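Local coordinates for avidin-related protein 4/5 (PDB 1Y55), which binds biotin with high affinity as a thermostable tetrameric avidin-family protein of the chicken, at residues S5-T19 against V23-V37. The protein carries 1 engineered substitution. Numbering follows the deposited sequence. Where two conformers were deposited one is given.
Sequences SLTGKWTNNLGSIMT and VNSRGEFTGTYLTAV. With BTN (biotin), chain C.
Ile17 and Thr19 exchange paired backbone hydrogen bonds with Leu34 and Thr32, making strands 17-19 and 28-34 antiparallel neighbours (162°) in the eight-stranded avidin barrel. Between these pairs the non-hydrogen-bonded pair Met18 and Tyr33 points into the barrel.

Asn12, Ser16, Tyr33 and Thr35 gather around biotin. Its ureido oxygen O3 accepts hydrogen bonds from Tyr33 OH (2.7 Å) and Ser16 OG (2.7 Å). A third reaches O3 from Asn12 ND2 (3.0 Å). O3 lies in the plane of the Tyr33 ring, at its edge. Ser16 OG in turn accepts a nearly straight bond from Ala36 N (2.9 Å, 167°). Asn12 OD1 accepts from Leu14 N, which closes an Asx turn, and from Ser16 N on the opposite face of its plane; with ND2 held by O3, these bonds should fix the amide's rotation. With chi1 at -177°, Thr35 OG1 stands anti to the backbone N, placed to accept from biotin N2 (2.9 Å) and donate to Val37 O (2.6 Å).

Apolar contacts line the barrel interior. Met18 CB lies 3.6 Å from Tyr33 CD2, and its sulfur makes an oblique Met-aromatic contact; Phe77 and Trp68 also meet the Tyr33 ring. Farther along, Leu6 CD1 touches Phe29 CZ (3.7 Å). At the ligand, Leu14 and Val37 pack together against Trp108 of a neighbouring subunit.

On the other face, Thr19 and Thr32 lie side by side and share a water through their hydroxyls.

Three donors converging on O3 would polarise the ureido carbonyl, probably favouring negative charge on its oxygen. The bond from Ala36 N probably leaves Ser16 OG to donate to O3, and that to Val37 O leaves Thr35 OG1 to accept from N2.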
loop_
_atom_site.group_PDB
_atom_site.type_symbol
_atom_site.label_atom_id
_atom_site.label_comp_id
_atom_site.label_asym_id
_atom_site.label_seq_id
_atom_site.Cartn_x
_atom_site.Cartn_y
_atom_site.Cartn_z
ATOM N N SER A 5 -12.466 -21.330 -8.468
ATOM C CA SER A 5 -11.612 -21.950 -7.445
ATOM C C SER A 5 -10.175 -21.630 -7.842
ATOM O O SER A 5 -9.855 -21.626 -9.024
ATOM C CB SER A 5 -11.843 -23.475 -7.405
ATOM O OG SER A 5 -10.799 -24.183 -6.753
ATOM N N LEU A 6 -9.310 -21.405 -6.854
ATOM C CA LEU A 6 -7.911 -21.067 -7.134
ATOM C C LEU A 6 -7.078 -22.284 -7.547
ATOM O O LEU A 6 -5.954 -22.138 -8.030
ATOM C CB LEU A 6 -7.264 -20.338 -5.946
ATOM C CG LEU A 6 -7.601 -18.851 -5.755
ATOM C CD1 LEU A 6 -6.442 -18.084 -5.125
ATOM C CD2 LEU A 6 -7.967 -18.191 -7.056
ATOM N N THR A 7 -7.623 -23.485 -7.372
ATOM C CA THR A 7 -6.950 -24.702 -7.840
ATOM C C THR A 7 -6.542 -24.642 -9.320
ATOM O O THR A 7 -7.348 -24.299 -10.175
ATOM C CB THR A 7 -7.854 -25.905 -7.613
ATOM O OG1 THR A 7 -8.178 -25.994 -6.221
ATOM C CG2 THR A 7 -7.144 -27.219 -7.958
ATOM N N GLY A 8 -5.281 -24.979 -9.588
ATOM C CA GLY A 8 -4.718 -25.012 -10.925
ATOM C C GLY A 8 -3.461 -24.179 -11.037
ATOM O O GLY A 8 -2.941 -23.661 -10.055
ATOM N N LYS A 9 -2.966 -24.030 -12.258
ATOM C CA LYS A 9 -1.733 -23.286 -12.525
ATOM C C LYS A 9 -2.079 -21.942 -13.163
ATOM O O LYS A 9 -2.957 -21.863 -14.025
ATOM C CB LYS A 9 -0.821 -24.104 -13.444
ATOM C CG LYS A 9 0.641 -23.653 -13.508
ATOM C CD LYS A 9 1.480 -24.537 -14.434
ATOM C CE LYS A 9 1.754 -25.917 -13.862
ATOM N NZ LYS A 9 2.791 -25.897 -12.805
ATOM N N TRP A 10 -1.370 -20.904 -12.730
ATOM C CA TRP A 10 -1.607 -19.530 -13.130
ATOM C C TRP A 10 -0.274 -18.884 -13.490
ATOM O O TRP A 10 0.759 -19.233 -12.925
ATOM C CB TRP A 10 -2.193 -18.730 -11.959
ATOM C CG TRP A 10 -3.507 -19.246 -11.436
ATOM C CD1 TRP A 10 -3.684 -20.236 -10.519
ATOM C CD2 TRP A 10 -4.811 -18.782 -11.786
ATOM N NE1 TRP A 10 -5.024 -20.410 -10.267
ATOM C CE2 TRP A 10 -5.737 -19.530 -11.038
ATOM C CE3 TRP A 10 -5.296 -17.787 -12.639
ATOM C CZ2 TRP A 10 -7.115 -19.329 -11.137
ATOM C CZ3 TRP A 10 -6.655 -17.593 -12.740
ATOM C CH2 TRP A 10 -7.547 -18.354 -11.985
ATOM N N THR A 11 -0.304 -17.914 -14.388
ATOM C CA THR A 11 0.846 -17.038 -14.617
ATOM C C THR A 11 0.423 -15.596 -14.397
ATOM O O THR A 11 -0.755 -15.262 -14.549
ATOM C CB THR A 11 1.398 -17.223 -16.038
ATOM N N ASN A 12 1.373 -14.744 -14.030
ATOM C CA ASN A 12 1.067 -13.328 -13.882
ATOM C C ASN A 12 1.794 -12.468 -14.893
ATOM O O ASN A 12 2.559 -12.951 -15.734
ATOM C CB ASN A 12 1.227 -12.833 -12.421
ATOM C CG ASN A 12 2.661 -12.708 -11.955
ATOM O OD1 ASN A 12 3.594 -12.545 -12.745
ATOM N ND2 ASN A 12 2.836 -12.782 -10.634
ATOM N N ASN A 13 1.536 -11.168 -14.804
ATOM C CA ASN A 13 2.046 -10.197 -15.766
ATOM C C ASN A 13 3.580 -10.073 -15.758
ATOM O O ASN A 13 4.137 -9.576 -16.728
ATOM C CB ASN A 13 1.403 -8.833 -15.533
ATOM C CG ASN A 13 1.596 -8.348 -14.112
ATOM O OD1 ASN A 13 1.005 -8.898 -13.182
ATOM N ND2 ASN A 13 2.437 -7.343 -13.936
ATOM N N LEU A 14 4.242 -10.506 -14.680
ATOM C CA LEU A 14 5.696 -10.527 -14.604
ATOM C C LEU A 14 6.277 -11.839 -15.111
ATOM O O LEU A 14 7.495 -11.972 -15.180
ATOM C CB LEU A 14 6.164 -10.291 -13.161
ATOM C CG LEU A 14 5.700 -9.004 -12.497
ATOM C CD1 LEU A 14 6.141 -8.945 -11.037
ATOM C CD2 LEU A 14 6.174 -7.791 -13.252
ATOM N N GLY A 15 5.427 -12.809 -15.434
ATOM C CA GLY A 15 5.857 -14.119 -15.877
ATOM C C GLY A 15 5.970 -15.157 -14.769
ATOM O O GLY A 15 6.334 -16.294 -15.037
ATOM N N SER A 16 5.693 -14.793 -13.515
ATOM C CA SER A 16 5.728 -15.763 -12.432
ATOM C C SER A 16 4.651 -16.809 -12.617
ATOM O O SER A 16 3.623 -16.535 -13.226
ATOM C CB SER A 16 5.531 -15.053 -11.106
ATOM O OG SER A 16 6.542 -14.092 -10.915
ATOM N N ILE A 17 4.883 -17.993 -12.063
ATOM C CA ILE A 17 3.938 -19.103 -12.132
ATOM C C ILE A 17 3.574 -19.539 -10.731
ATOM O O ILE A 17 4.436 -19.662 -9.881
ATOM C CB ILE A 17 4.523 -20.305 -12.891
ATOM C CG1 ILE A 17 4.886 -19.901 -14.307
ATOM C CG2 ILE A 17 3.556 -21.489 -12.873
ATOM C CD1 ILE A 17 5.592 -20.998 -15.059
ATOM N N MET A 18 2.297 -19.800 -10.474
ATOM C CA MET A 18 1.952 -20.471 -9.235
ATOM C C MET A 18 1.005 -21.614 -9.528
ATOM O O MET A 18 0.220 -21.596 -10.474
ATOM C CB MET A 18 1.393 -19.551 -8.184
ATOM C CG MET A 18 0.141 -18.939 -8.577
ATOM S SD MET A 18 -0.583 -17.979 -7.118
ATOM C CE MET A 18 -2.099 -17.494 -7.861
ATOM N N THR A 19 1.090 -22.612 -8.667
ATOM C CA THR A 19 0.300 -23.813 -8.757
ATOM C C THR A 19 -0.401 -23.997 -7.429
ATOM O O THR A 19 0.235 -24.077 -6.392
ATOM C CB THR A 19 1.192 -25.009 -9.037
ATOM O OG1 THR A 19 1.993 -24.749 -10.204
ATOM C CG2 THR A 19 0.350 -26.242 -9.378
ATOM N N VAL A 23 -8.750 -26.867 -2.913
ATOM C CA VAL A 23 -9.299 -25.952 -1.918
ATOM C C VAL A 23 -10.242 -26.762 -1.035
ATOM O O VAL A 23 -11.141 -27.441 -1.531
ATOM C CB VAL A 23 -10.054 -24.812 -2.596
ATOM C CG1 VAL A 23 -10.659 -23.885 -1.572
ATOM C CG2 VAL A 23 -9.129 -24.031 -3.530
ATOM N N ASN A 24 -10.028 -26.726 0.272
ATOM C CA ASN A 24 -10.822 -27.550 1.180
ATOM C C ASN A 24 -12.149 -26.875 1.531
ATOM O O ASN A 24 -12.465 -25.818 0.999
ATOM C CB ASN A 24 -9.992 -27.998 2.384
ATOM C CG ASN A 24 -9.759 -26.908 3.411
ATOM O OD1 ASN A 24 -10.329 -25.830 3.358
ATOM N ND2 ASN A 24 -8.894 -27.207 4.365
ATOM N N SER A 25 -13.003 -27.503 2.339
ATOM C CA SER A 25 -14.322 -26.926 2.596
ATOM C C SER A 25 -14.272 -25.637 3.434
ATOM O O SER A 25 -15.257 -24.911 3.470
ATOM C CB SER A 25 -15.243 -27.945 3.257
ATOM O OG SER A 25 -14.761 -28.299 4.539
ATOM N N ARG A 26 -13.146 -25.352 4.105
ATOM C CA ARG A 26 -12.947 -24.050 4.749
ATOM C C ARG A 26 -12.441 -22.968 3.787
ATOM O O ARG A 26 -12.345 -21.797 4.167
ATOM C CB ARG A 26 -11.921 -24.183 5.887
ATOM C CG ARG A 26 -12.376 -25.015 7.055
ATOM C CD ARG A 26 -13.499 -24.406 7.832
ATOM N NE ARG A 26 -13.670 -25.129 9.077
ATOM C CZ ARG A 26 -14.767 -25.150 9.806
ATOM N NH1 ARG A 26 -15.837 -24.463 9.451
ATOM N NH2 ARG A 26 -14.788 -25.881 10.909
ATOM N N GLY A 27 -12.063 -23.350 2.569
ATOM C CA GLY A 27 -11.444 -22.431 1.639
ATOM C C GLY A 27 -9.933 -22.401 1.708
ATOM O O GLY A 27 -9.326 -21.617 0.973
ATOM N N GLU A 28 -9.310 -23.240 2.523
ATOM C CA GLU A 28 -7.864 -23.248 2.633
ATOM C C GLU A 28 -7.220 -23.971 1.457
ATOM O O GLU A 28 -7.748 -24.957 0.945
ATOM C CB GLU A 28 -7.420 -23.918 3.924
ATOM C CG GLU A 28 -7.996 -23.288 5.168
ATOM C CD GLU A 28 -7.702 -24.115 6.393
ATOM O OE1 GLU A 28 -7.826 -25.364 6.315
ATOM O OE2 GLU A 28 -7.371 -23.512 7.430
ATOM N N PHE A 29 -6.053 -23.486 1.051
ATOM C CA PHE A 29 -5.286 -24.094 -0.029
ATOM C C PHE A 29 -3.802 -23.914 0.192
ATOM O O PHE A 29 -3.347 -22.962 0.819
ATOM C CB PHE A 29 -5.692 -23.527 -1.392
ATOM C CG PHE A 29 -5.557 -22.032 -1.507
ATOM C CD1 PHE A 29 -4.361 -21.442 -1.913
ATOM C CD2 PHE A 29 -6.629 -21.206 -1.228
ATOM C CE1 PHE A 29 -4.247 -20.060 -2.029
ATOM C CE2 PHE A 29 -6.511 -19.819 -1.330
ATOM C CZ PHE A 29 -5.320 -19.245 -1.741
ATOM N N THR A 30 -3.056 -24.855 -0.359
ATOM C CA THR A 30 -1.620 -24.757 -0.444
ATOM C C THR A 30 -1.194 -24.774 -1.896
ATOM O O THR A 30 -1.997 -25.005 -2.790
ATOM C CB THR A 30 -0.976 -25.871 0.363
ATOM O OG1 THR A 30 0.396 -25.540 0.653
ATOM C CG2 THR A 30 -1.017 -27.208 -0.390
ATOM N N GLY A 31 0.073 -24.500 -2.124
ATOM C CA GLY A 31 0.592 -24.493 -3.460
ATOM C C GLY A 31 2.052 -24.117 -3.480
ATOM O O GLY A 31 2.738 -24.088 -2.461
ATOM N N THR A 32 2.526 -23.830 -4.681
ATOM C CA THR A 32 3.899 -23.382 -4.895
ATOM C C THR A 32 3.902 -22.159 -5.799
ATOM O O THR A 32 2.978 -21.927 -6.577
ATOM C CB THR A 32 4.774 -24.473 -5.508
ATOM O OG1 THR A 32 4.257 -24.796 -6.806
ATOM C CG2 THR A 32 4.780 -25.751 -4.675
ATOM N N TYR A 33 4.974 -21.391 -5.673
ATOM C CA TYR A 33 5.124 -20.133 -6.379
ATOM C C TYR A 33 6.546 -20.076 -6.930
ATOM O O TYR A 33 7.497 -20.209 -6.159
ATOM C CB TYR A 33 4.868 -18.956 -5.427
ATOM C CG TYR A 33 4.496 -17.665 -6.111
ATOM C CD1 TYR A 33 5.453 -16.875 -6.743
ATOM C CD2 TYR A 33 3.184 -17.220 -6.126
ATOM C CE1 TYR A 33 5.106 -15.679 -7.371
ATOM C CE2 TYR A 33 2.837 -16.034 -6.745
ATOM C CZ TYR A 33 3.793 -15.270 -7.372
ATOM O OH TYR A 33 3.389 -14.108 -7.983
ATOM N N LEU A 34 6.673 -19.879 -8.243
ATOM C CA LEU A 34 7.964 -19.697 -8.902
ATOM C C LEU A 34 7.992 -18.256 -9.419
ATOM O O LEU A 34 7.371 -17.929 -10.429
ATOM C CB LEU A 34 8.164 -20.703 -10.037
ATOM C CG LEU A 34 9.549 -20.677 -10.663
ATOM C CD1 LEU A 34 10.637 -21.006 -9.658
ATOM C CD2 LEU A 34 9.609 -21.635 -11.837
ATOM N N THR A 35 8.650 -17.382 -8.670
ATOM C CA THR A 35 8.726 -15.996 -9.080
ATOM C C THR A 35 9.689 -15.821 -10.248
ATOM O O THR A 35 10.744 -16.453 -10.294
ATOM C CB THR A 35 9.092 -15.069 -7.919
ATOM O OG1 THR A 35 9.076 -13.716 -8.410
ATOM C CG2 THR A 35 10.468 -15.368 -7.307
ATOM N N ALA A 36 9.317 -14.955 -11.193
ATOM C CA ALA A 36 10.199 -14.631 -12.304
ATOM C C ALA A 36 11.291 -13.644 -11.900
ATOM O O ALA A 36 12.325 -13.561 -12.578
ATOM C CB ALA A 36 9.400 -14.058 -13.453
ATOM N N VAL A 37 11.037 -12.871 -10.840
ATOM C CA VAL A 37 11.891 -11.768 -10.408
ATOM C C VAL A 37 12.164 -11.877 -8.912
ATOM O O VAL A 37 11.368 -12.422 -8.139
ATOM C CB VAL A 37 11.269 -10.381 -10.728
ATOM C CG1 VAL A 37 11.170 -10.179 -12.238
ATOM C CG2 VAL A 37 9.901 -10.209 -10.064
HETATM C C11 BTN C . 12.735 -12.013 -2.747
HETATM O O11 BTN C . 13.051 -11.083 -3.697
HETATM O O12 BTN C . 13.499 -12.215 -1.720
HETATM C C10 BTN C . 11.523 -12.828 -2.845
HETATM C C9 BTN C . 10.824 -12.786 -4.183
HETATM C C8 BTN C . 9.821 -11.640 -4.275
HETATM C C7 BTN C . 9.111 -11.630 -5.634
HETATM C C2 BTN C . 7.949 -10.602 -5.714
HETATM S S1 BTN C . 6.520 -11.003 -4.750
HETATM C C6 BTN C . 5.656 -9.632 -5.541
HETATM C C5 BTN C . 6.053 -9.700 -7.014
HETATM N N1 BTN C . 5.211 -10.589 -7.793
HETATM C C3 BTN C . 5.909 -11.614 -8.254
HETATM O O3 BTN C . 5.379 -12.577 -8.989
HETATM N N2 BTN C . 7.176 -11.553 -7.897
HETATM C C4 BTN C . 7.445 -10.342 -7.138
HETATM O O HOH W 1 -10.369 -27.555 -5.335
HETATM O O HOH W 2 4.207 -23.339 -9.317
#